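Local coordinates for serine protease (Arthrobacter nicotinovorans, PDB 3WY8), which probably cleaves peptide bonds as a trypsin-like serine protease with keratinolytic activity, the part described here being the C-terminal two-thirds of a longer protein, at residues Ala51-Phe56 and Lys75-Pro80; Phe58-Leu63 and Gly70-Lys75. One frame throughout, in Å; residues are numbered along the deposited sequence.

Contact 1: Ala51-Phe56 and Lys75-Pro80; sequences AYATNF and KALYAP
Leu77 and Tyr52 show how a single leucine can serve as the hub between a loop and the strand it runs beside. From its CB outward, the leucine side chain meets three residues in turn. Leu77 CB lies 3.6 Å from Tyr52 CD1, and the two side chains run alongside one another with opposite headings. Chi1 (-52°) puts Leu77 CG beside the backbone N, and from CG the two methyls part, one to Ala53 and the other to the Phe56 ring. Leu77 CD1 lies between Ala53 and Tyr52, 3.5 Å from Ala53 O and 3.9 Å from Tyr52 CB. Leu77 CD2 sits over one face of the Phe56 ring, offset toward the rim, in a CH-pi contact 4.3 Å from the ring centroid.

The tyrosine ring, in turn, follows the strand beyond Leu77. Leu77 O lies over one of its faces, 3.6 Å from Tyr52 CE1, while Ala79 CB is 3.6 Å from Tyr52 OH. At the tip, Ala79 N donates a hydrogen bond to Tyr52 OH (3.1 Å, 152° at the hydrogen), approaching the ring edge in its plane. A phenylalanine at Tyr52 would probably keep the packing on Leu77 but leave the N-H of Ala79 without this acceptor.

Leu77 also touches Leu45 of a loop and Ala96 of strand 94-98, and Phe56 packs on Ile14. A classic beta bulge sets Lys75 and Ala76 opposite Val97, where the chain turns a corner. This is a bulged, bent hairpin strand flanked by a loop, within the six-stranded antiparallel barrel of the trypsin-like fold, and the side chain of Ala79 lies near, though not in contact with, the probable Ser-His-Asp triad.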
ATOM      1  N   ALA A  51       8.239  15.160  -7.571  1.00 21.38           N
ATOM      2  CA  ALA A  51       6.870  15.631  -7.493  1.00 21.25           C
ATOM      3  C   ALA A  51       5.926  14.553  -6.972  1.00 21.13           C
ATOM      4  O   ALA A  51       6.195  13.354  -7.100  1.00 20.90           O
ATOM      5  CB  ALA A  51       6.408  16.120  -8.860  1.00 21.45           C
ATOM      6  N   TYR A  52       4.830  14.998  -6.369  1.00 21.08           N
ATOM      7  CA  TYR A  52       3.717  14.120  -6.049  1.00 20.46           C
ATOM      8  C   TYR A  52       2.906  13.812  -7.308  1.00 20.39           C
ATOM      9  O   TYR A  52       2.985  14.540  -8.301  1.00 20.27           O
ATOM     10  CB  TYR A  52       2.827  14.753  -4.980  1.00 20.76           C
ATOM     11  CG  TYR A  52       3.391  14.640  -3.582  1.00 20.81           C
ATOM     12  CD1 TYR A  52       3.229  13.470  -2.840  1.00 21.03           C
ATOM     13  CD2 TYR A  52       4.082  15.701  -2.997  1.00 22.03           C
ATOM     14  CE1 TYR A  52       3.740  13.355  -1.549  1.00 21.50           C
ATOM     15  CE2 TYR A  52       4.602  15.594  -1.704  1.00 22.98           C
ATOM     16  CZ  TYR A  52       4.424  14.417  -0.989  1.00 22.34           C
ATOM     17  OH  TYR A  52       4.928  14.298   0.285  1.00 22.03           O
ATOM     18  N   ALA A  53       2.140  12.722  -7.259  1.00 20.21           N
ATOM     19  CA  ALA A  53       1.246  12.334  -8.346  1.00 20.21           C
ATOM     20  C   ALA A  53       0.250  13.444  -8.661  1.00 20.35           C
ATOM     21  O   ALA A  53      -0.245  14.112  -7.755  1.00 20.30           O
ATOM     22  CB  ALA A  53       0.508  11.051  -7.988  1.00 20.22           C
ATOM     23  N   THR A  54      -0.032  13.633  -9.947  1.00 20.43           N
ATOM     24  CA  THR A  54      -0.965  14.673 -10.388  1.00 20.91           C
ATOM     25  C   THR A  54      -2.414  14.186 -10.418  1.00 21.01           C
ATOM     26  O   THR A  54      -3.348  14.990 -10.423  1.00 21.46           O
ATOM     27  CB  THR A  54      -0.566  15.259 -11.756  1.00 20.85           C
ATOM     28  OG1 THR A  54      -0.366  14.194 -12.694  1.00 21.17           O
ATOM     29  CG2 THR A  54       0.724  16.076 -11.630  1.00 21.22           C
ATOM     30  N   ASN A  55      -2.592  12.866 -10.444  1.00 20.92           N
ATOM     31  CA  ASN A  55      -3.905  12.240 -10.298  1.00 20.81           C
ATOM     32  C   ASN A  55      -3.727  10.896  -9.614  1.00 20.36           C
ATOM     33  O   ASN A  55      -2.759  10.194  -9.885  1.00 20.10           O
ATOM     34  CB  ASN A  55      -4.599  12.067 -11.655  1.00 21.03           C
ATOM     35  CG  ASN A  55      -6.111  11.917 -11.528  1.00 22.73           C
ATOM     36  OD1 ASN A  55      -6.697  10.962 -12.042  1.00 24.93           O
ATOM     37  ND2 ASN A  55      -6.748  12.857 -10.832  1.00 23.51           N
ATOM     38  N   PHE A  56      -4.651  10.560  -8.717  1.00 19.91           N
ATOM     39  CA  PHE A  56      -4.533   9.372  -7.866  1.00 19.66           C
ATOM     40  C   PHE A  56      -5.938   8.880  -7.547  1.00 19.37           C
ATOM     41  O   PHE A  56      -6.701   9.561  -6.853  1.00 19.58           O
ATOM     42  CB  PHE A  56      -3.762   9.736  -6.583  1.00 19.51           C
ATOM     43  CG  PHE A  56      -3.537   8.584  -5.622  1.00 19.52           C
ATOM     44  CD1 PHE A  56      -2.287   7.971  -5.538  1.00 18.78           C
ATOM     45  CD2 PHE A  56      -4.550   8.153  -4.768  1.00 19.68           C
ATOM     46  CE1 PHE A  56      -2.052   6.932  -4.634  1.00 19.10           C
ATOM     47  CE2 PHE A  56      -4.333   7.109  -3.862  1.00 19.67           C
ATOM     48  CZ  PHE A  56      -3.077   6.499  -3.796  1.00 19.52           C
ATOM     49  N   LYS A  75      -7.409  14.099  -2.629  1.00 22.66           N
ATOM     50  CA  LYS A  75      -7.284  15.544  -2.484  1.00 22.82           C
ATOM     51  C   LYS A  75      -5.879  15.938  -2.037  1.00 22.18           C
ATOM     52  O   LYS A  75      -5.397  17.005  -2.393  1.00 22.67           O
ATOM     53  CB  LYS A  75      -8.362  16.134  -1.571  1.00 23.33           C
ATOM     54  CG  LYS A  75      -8.303  15.726  -0.124  1.00 25.17           C
ATOM     55  CD  LYS A  75      -9.187  16.635   0.719  1.00 26.72           C
ATOM     56  CE  LYS A  75      -9.030  16.297   2.185  1.00 27.80           C
ATOM     57  NZ  LYS A  75     -10.153  16.805   3.017  1.00 29.23           N
ATOM     58  N   ALA A  76      -5.214  15.068  -1.276  1.00 21.35           N
ATOM     59  CA  ALA A  76      -3.852  15.343  -0.821  1.00 20.56           C
ATOM     60  C   ALA A  76      -3.037  14.065  -0.660  1.00 20.10           C
ATOM     61  O   ALA A  76      -3.596  12.980  -0.509  1.00 19.90           O
ATOM     62  CB  ALA A  76      -3.873  16.142   0.481  1.00 20.46           C
ATOM     63  N   LEU A  77      -1.714  14.206  -0.716  1.00 19.56           N
ATOM     64  CA  LEU A  77      -0.795  13.071  -0.646  1.00 19.46           C
ATOM     65  C   LEU A  77       0.329  13.382   0.322  1.00 19.37           C
ATOM     66  O   LEU A  77       0.879  14.491   0.309  1.00 19.41           O
ATOM     67  CB  LEU A  77      -0.215  12.759  -2.029  1.00 19.52           C
ATOM     68  CG  LEU A  77      -1.204  12.570  -3.179  1.00 19.52           C
ATOM     69  CD1 LEU A  77      -0.486  12.669  -4.521  1.00 19.68           C
ATOM     70  CD2 LEU A  77      -1.960  11.251  -3.041  1.00 20.23           C
ATOM     71  N   TYR A  78       0.671  12.403   1.159  1.00 19.23           N
ATOM     72  CA  TYR A  78       1.644  12.602   2.233  1.00 19.41           C
ATOM     73  C   TYR A  78       2.708  11.519   2.261  1.00 19.63           C
ATOM     74  O   TYR A  78       2.417  10.362   2.554  1.00 19.65           O
ATOM     75  CB  TYR A  78       0.930  12.672   3.586  1.00 19.38           C
ATOM     76  CG  TYR A  78      -0.075  13.793   3.638  1.00 19.53           C
ATOM     77  CD1 TYR A  78       0.302  15.072   4.048  1.00 20.03           C
ATOM     78  CD2 TYR A  78      -1.395  13.590   3.237  1.00 18.70           C
ATOM     79  CE1 TYR A  78      -0.618  16.113   4.076  1.00 20.08           C
ATOM     80  CE2 TYR A  78      -2.324  14.626   3.260  1.00 19.61           C
ATOM     81  CZ  TYR A  78      -1.928  15.883   3.680  1.00 19.88           C
ATOM     82  OH  TYR A  78      -2.852  16.903   3.701  1.00 19.10           O
ATOM     83  N   ALA A  79       3.941  11.909   1.958  1.00 19.52           N
ATOM     84  CA  ALA A  79       5.081  11.012   2.060  1.00 19.91           C
ATOM     85  C   ALA A  79       6.114  11.627   3.004  1.00 20.13           C
ATOM     86  O   ALA A  79       6.191  12.856   3.110  1.00 20.34           O
ATOM     87  CB  ALA A  79       5.686  10.766   0.686  1.00 20.06           C
ATOM     88  N   PRO A  80       6.908  10.784   3.697  1.00 20.32           N
ATOM     89  CA  PRO A  80       7.968  11.328   4.545  1.00 20.48           C
ATOM     90  C   PRO A  80       9.002  12.086   3.722  1.00 20.62           C
ATOM     91  O   PRO A  80       9.187  11.790   2.531  1.00 20.54           O
ATOM     92  CB  PRO A  80       8.604  10.084   5.186  1.00 20.61           C
ATOM     93  CG  PRO A  80       8.123   8.928   4.403  1.00 20.91           C
ATOM     94  CD  PRO A  80       6.804   9.318   3.814  1.00 20.19           C
TER

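Contact 2: Phe58-Leu63 and Gly70-Lys75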
ATOM      1  N   PHE A  58      -8.384   5.707  -6.158  1.00 17.72           N
ATOM      2  CA  PHE A  58      -8.470   4.494  -5.351  1.00 17.79           C
ATOM      3  C   PHE A  58      -9.791   3.799  -5.634  1.00 17.76           C
ATOM      4  O   PHE A  58     -10.858   4.417  -5.547  1.00 18.11           O
ATOM      5  CB  PHE A  58      -8.332   4.857  -3.865  1.00 17.52           C
ATOM      6  CG  PHE A  58      -8.346   3.675  -2.926  1.00 17.15           C
ATOM      7  CD1 PHE A  58      -7.313   2.734  -2.935  1.00 17.31           C
ATOM      8  CD2 PHE A  58      -9.374   3.533  -1.999  1.00 17.68           C
ATOM      9  CE1 PHE A  58      -7.318   1.654  -2.045  1.00 17.54           C
ATOM     10  CE2 PHE A  58      -9.389   2.459  -1.106  1.00 17.89           C
ATOM     11  CZ  PHE A  58      -8.359   1.515  -1.131  1.00 18.04           C
ATOM     12  N   VAL A  59      -9.718   2.522  -6.007  1.00 17.78           N
ATOM     13  CA  VAL A  59     -10.922   1.747  -6.294  1.00 17.62           C
ATOM     14  C   VAL A  59     -11.046   0.572  -5.317  1.00 17.42           C
ATOM     15  O   VAL A  59     -10.467  -0.489  -5.544  1.00 17.35           O
ATOM     16  CB  VAL A  59     -10.961   1.238  -7.761  1.00 17.62           C
ATOM     17  CG1 VAL A  59     -12.334   0.694  -8.085  1.00 17.69           C
ATOM     18  CG2 VAL A  59     -10.593   2.353  -8.745  1.00 17.79           C
ATOM     19  N   PRO A  60     -11.798   0.766  -4.213  1.00 17.33           N
ATOM     20  CA  PRO A  60     -11.984  -0.298  -3.225  1.00 17.39           C
ATOM     21  C   PRO A  60     -12.691  -1.493  -3.845  1.00 17.25           C
ATOM     22  O   PRO A  60     -13.618  -1.314  -4.640  1.00 17.74           O
ATOM     23  CB  PRO A  60     -12.892   0.339  -2.164  1.00 17.38           C
ATOM     24  CG  PRO A  60     -12.905   1.783  -2.434  1.00 17.82           C
ATOM     25  CD  PRO A  60     -12.541   1.989  -3.866  1.00 17.42           C
ATOM     26  N   ALA A  61     -12.236  -2.697  -3.498  1.00 17.13           N
ATOM     27  CA  ALA A  61     -12.855  -3.947  -3.958  1.00 16.76           C
ATOM     28  C   ALA A  61     -12.946  -4.060  -5.485  1.00 16.94           C
ATOM     29  O   ALA A  61     -13.864  -4.691  -6.017  1.00 16.79           O
ATOM     30  CB  ALA A  61     -14.234  -4.155  -3.300  1.00 17.01           C
ATOM     31  N   TYR A  62     -11.990  -3.447  -6.182  1.00 16.45           N
ATOM     32  CA  TYR A  62     -11.880  -3.557  -7.635  1.00 16.83           C
ATOM     33  C   TYR A  62     -11.863  -5.025  -8.056  1.00 16.91           C
ATOM     34  O   TYR A  62     -11.188  -5.846  -7.437  1.00 16.90           O
ATOM     35  CB  TYR A  62     -10.592  -2.876  -8.105  1.00 16.97           C
ATOM     36  CG  TYR A  62     -10.342  -2.898  -9.604  1.00 17.54           C
ATOM     37  CD1 TYR A  62     -10.667  -1.799 -10.396  1.00 17.85           C
ATOM     38  CD2 TYR A  62      -9.746  -4.003 -10.219  1.00 18.24           C
ATOM     39  CE1 TYR A  62     -10.431  -1.801 -11.771  1.00 18.57           C
ATOM     40  CE2 TYR A  62      -9.499  -4.013 -11.601  1.00 18.92           C
ATOM     41  CZ  TYR A  62      -9.844  -2.909 -12.366  1.00 19.19           C
ATOM     42  OH  TYR A  62      -9.597  -2.908 -13.725  1.00 19.34           O
ATOM     43  N   LEU A  63     -12.616  -5.346  -9.105  1.00 17.38           N
ATOM     44  CA  LEU A  63     -12.544  -6.666  -9.714  1.00 17.69           C
ATOM     45  C   LEU A  63     -12.927  -6.589 -11.182  1.00 17.96           C
ATOM     46  O   LEU A  63     -14.061  -6.230 -11.519  1.00 17.43           O
ATOM     47  CB  LEU A  63     -13.441  -7.673  -8.983  1.00 18.15           C
ATOM     48  CG  LEU A  63     -13.491  -9.078  -9.596  1.00 18.49           C
ATOM     49  CD1 LEU A  63     -12.124  -9.774  -9.568  1.00 19.66           C
ATOM     50  CD2 LEU A  63     -14.549  -9.921  -8.897  1.00 19.35           C
ATOM     51  N   GLY A  70     -17.498   2.707  -6.030  1.00 20.62           N
ATOM     52  CA  GLY A  70     -17.096   3.911  -6.753  1.00 20.55           C
ATOM     53  C   GLY A  70     -15.595   4.111  -6.879  1.00 20.39           C
ATOM     54  O   GLY A  70     -14.796   3.318  -6.360  1.00 20.42           O
ATOM     55  N   LYS A  71     -15.223   5.173  -7.592  1.00 20.46           N
ATOM     56  CA  LYS A  71     -13.828   5.553  -7.782  1.00 20.58           C
ATOM     57  C   LYS A  71     -13.563   6.797  -6.949  1.00 20.63           C
ATOM     58  O   LYS A  71     -14.294   7.787  -7.054  1.00 20.73           O
ATOM     59  CB  LYS A  71     -13.539   5.844  -9.261  1.00 20.95           C
ATOM     60  CG  LYS A  71     -13.727   4.655 -10.204  1.00 21.77           C
ATOM     61  CD  LYS A  71     -13.648   5.087 -11.676  1.00 24.66           C
ATOM     62  CE  LYS A  71     -14.865   5.922 -12.089  1.00 27.03           C
ATOM     63  NZ  LYS A  71     -14.839   6.337 -13.526  1.00 28.86           N
ATOM     64  N   TRP A  72     -12.518   6.741  -6.131  1.00 20.28           N
ATOM     65  CA  TRP A  72     -12.219   7.797  -5.171  1.00 20.44           C
ATOM     66  C   TRP A  72     -10.985   8.572  -5.602  1.00 20.79           C
ATOM     67  O   TRP A  72      -9.977   7.978  -5.978  1.00 20.80           O
ATOM     68  CB  TRP A  72     -12.041   7.196  -3.770  1.00 20.24           C
ATOM     69  CG  TRP A  72     -13.296   6.543  -3.261  1.00 19.80           C
ATOM     70  CD1 TRP A  72     -13.825   5.343  -3.660  1.00 19.32           C
ATOM     71  CD2 TRP A  72     -14.195   7.068  -2.277  1.00 18.86           C
ATOM     72  NE1 TRP A  72     -14.994   5.087  -2.976  1.00 18.64           N
ATOM     73  CE2 TRP A  72     -15.244   6.130  -2.123  1.00 19.25           C
ATOM     74  CE3 TRP A  72     -14.211   8.237  -1.502  1.00 19.12           C
ATOM     75  CZ2 TRP A  72     -16.302   6.327  -1.224  1.00 19.13           C
ATOM     76  CZ3 TRP A  72     -15.267   8.433  -0.611  1.00 19.66           C
ATOM     77  CH2 TRP A  72     -16.295   7.480  -0.484  1.00 19.48           C
ATOM     78  N   THR A  73     -11.074   9.901  -5.553  1.00 21.46           N
ATOM     79  CA  THR A  73      -9.988  10.777  -5.996  1.00 21.90           C
ATOM     80  C   THR A  73      -9.248  11.380  -4.798  1.00 21.84           C
ATOM     81  O   THR A  73      -9.874  11.782  -3.818  1.00 22.10           O
ATOM     82  CB  THR A  73     -10.527  11.905  -6.908  1.00 22.02           C
ATOM     83  OG1 THR A  73     -11.236  11.324  -8.008  1.00 22.91           O
ATOM     84  CG2 THR A  73      -9.386  12.778  -7.450  1.00 22.69           C
ATOM     85  N   ALA A  74      -7.919  11.434  -4.881  1.00 22.05           N
ATOM     86  CA  ALA A  74      -7.103  12.009  -3.809  1.00 22.39           C
ATOM     87  C   ALA A  74      -7.181  13.525  -3.805  1.00 22.64           C
ATOM     88  O   ALA A  74      -7.037  14.164  -4.849  1.00 22.88           O
ATOM     89  CB  ALA A  74      -5.652  11.570  -3.939  1.00 22.21           C
ATOM     90  N   LYS A  75      -7.409  14.099  -2.629  1.00 22.66           N
ATOM     91  CA  LYS A  75      -7.284  15.544  -2.484  1.00 22.82           C
ATOM     92  C   LYS A  75      -5.879  15.938  -2.037  1.00 22.18           C
ATOM     93  O   LYS A  75      -5.397  17.005  -2.393  1.00 22.67           O
ATOM     94  CB  LYS A  75      -8.362  16.134  -1.571  1.00 23.33           C
ATOM     95  CG  LYS A  75      -8.303  15.726  -0.124  1.00 25.17           C
ATOM     96  CD  LYS A  75      -9.187  16.635   0.719  1.00 26.72           C
ATOM     97  CE  LYS A  75      -9.030  16.297   2.185  1.00 27.80           C
ATOM     98  NZ  LYS A  75     -10.153  16.805   3.017  1.00 29.23           N
TER
HETATM   99  O   HOH W   1     -15.161   0.491  -5.863  1.00 18.72           O
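Phe58 and Trp72 form an antiparallel hydrogen-bonded pair, a compact example of backbone pairing joined to side-chain packing. Phe58 N donates to Trp72 O (2.8 Å), and Trp72 N returns the bond to Phe58 O at 2.9 Å. The same Phe58 O lies in the plane of the indole at its edge, 3.6 Å from Trp72 CD1. Trp72 CG stands anti to its own carbonyl carbon (chi1 -63°), which sets it beside that same oxygen. Pro60 crosses the tryptophan at about a right angle, with Pro60 CD 3.6 Å from Trp72 CD1. Alongside, the side chains of Val59 and Lys71 head the same way, with Val59 CG2 4.2 Å from Lys71 CG.

Beyond the paired residues, one water bridges the two segments where they part, donating to Pro60 O at 2.7 Å and to Gly70 O at 2.9 Å. Val59 to Tyr62 make a type II turn that carries the chain out of the strand. The indole is positioned from just before its own segment: NE1 bonds to the carbonyl of Tyr69. Leu106 of helix 106-110 packs against Phe58, Pro60 and Trp72, and Ile14 meets Phe58 from strand 11-18.

Paired amides and a donating water satisfy Phe58 O, Trp72 O, Pro60 O and Gly70 O, and the indole N-H has its own carbonyl, so the aromatic and proline surfaces are buried without stranding those polar groups.

Overall arrangement
From the N terminus, the chain first passes Ala51-Phe56, continues along strand 55-60 into Phe58-Leu63, loops out, and returns through Gly70-Lys75 to Lys75-Pro80. Contact 2 closes the short inner loop of six residues, and contact 1 closes a wider one around it, so the two are nested without crossing. They share Lys75, where the chain turns its corner, and meet at a probable hydrogen bond between Phe56 O and Ala74 N. Together they hold both ends of one hairpin in the barrel: contact 2 toward helix 106-110, contact 1 toward strand 94-98, with Pro80 leading into helix 81-84 and touching helix 207-218.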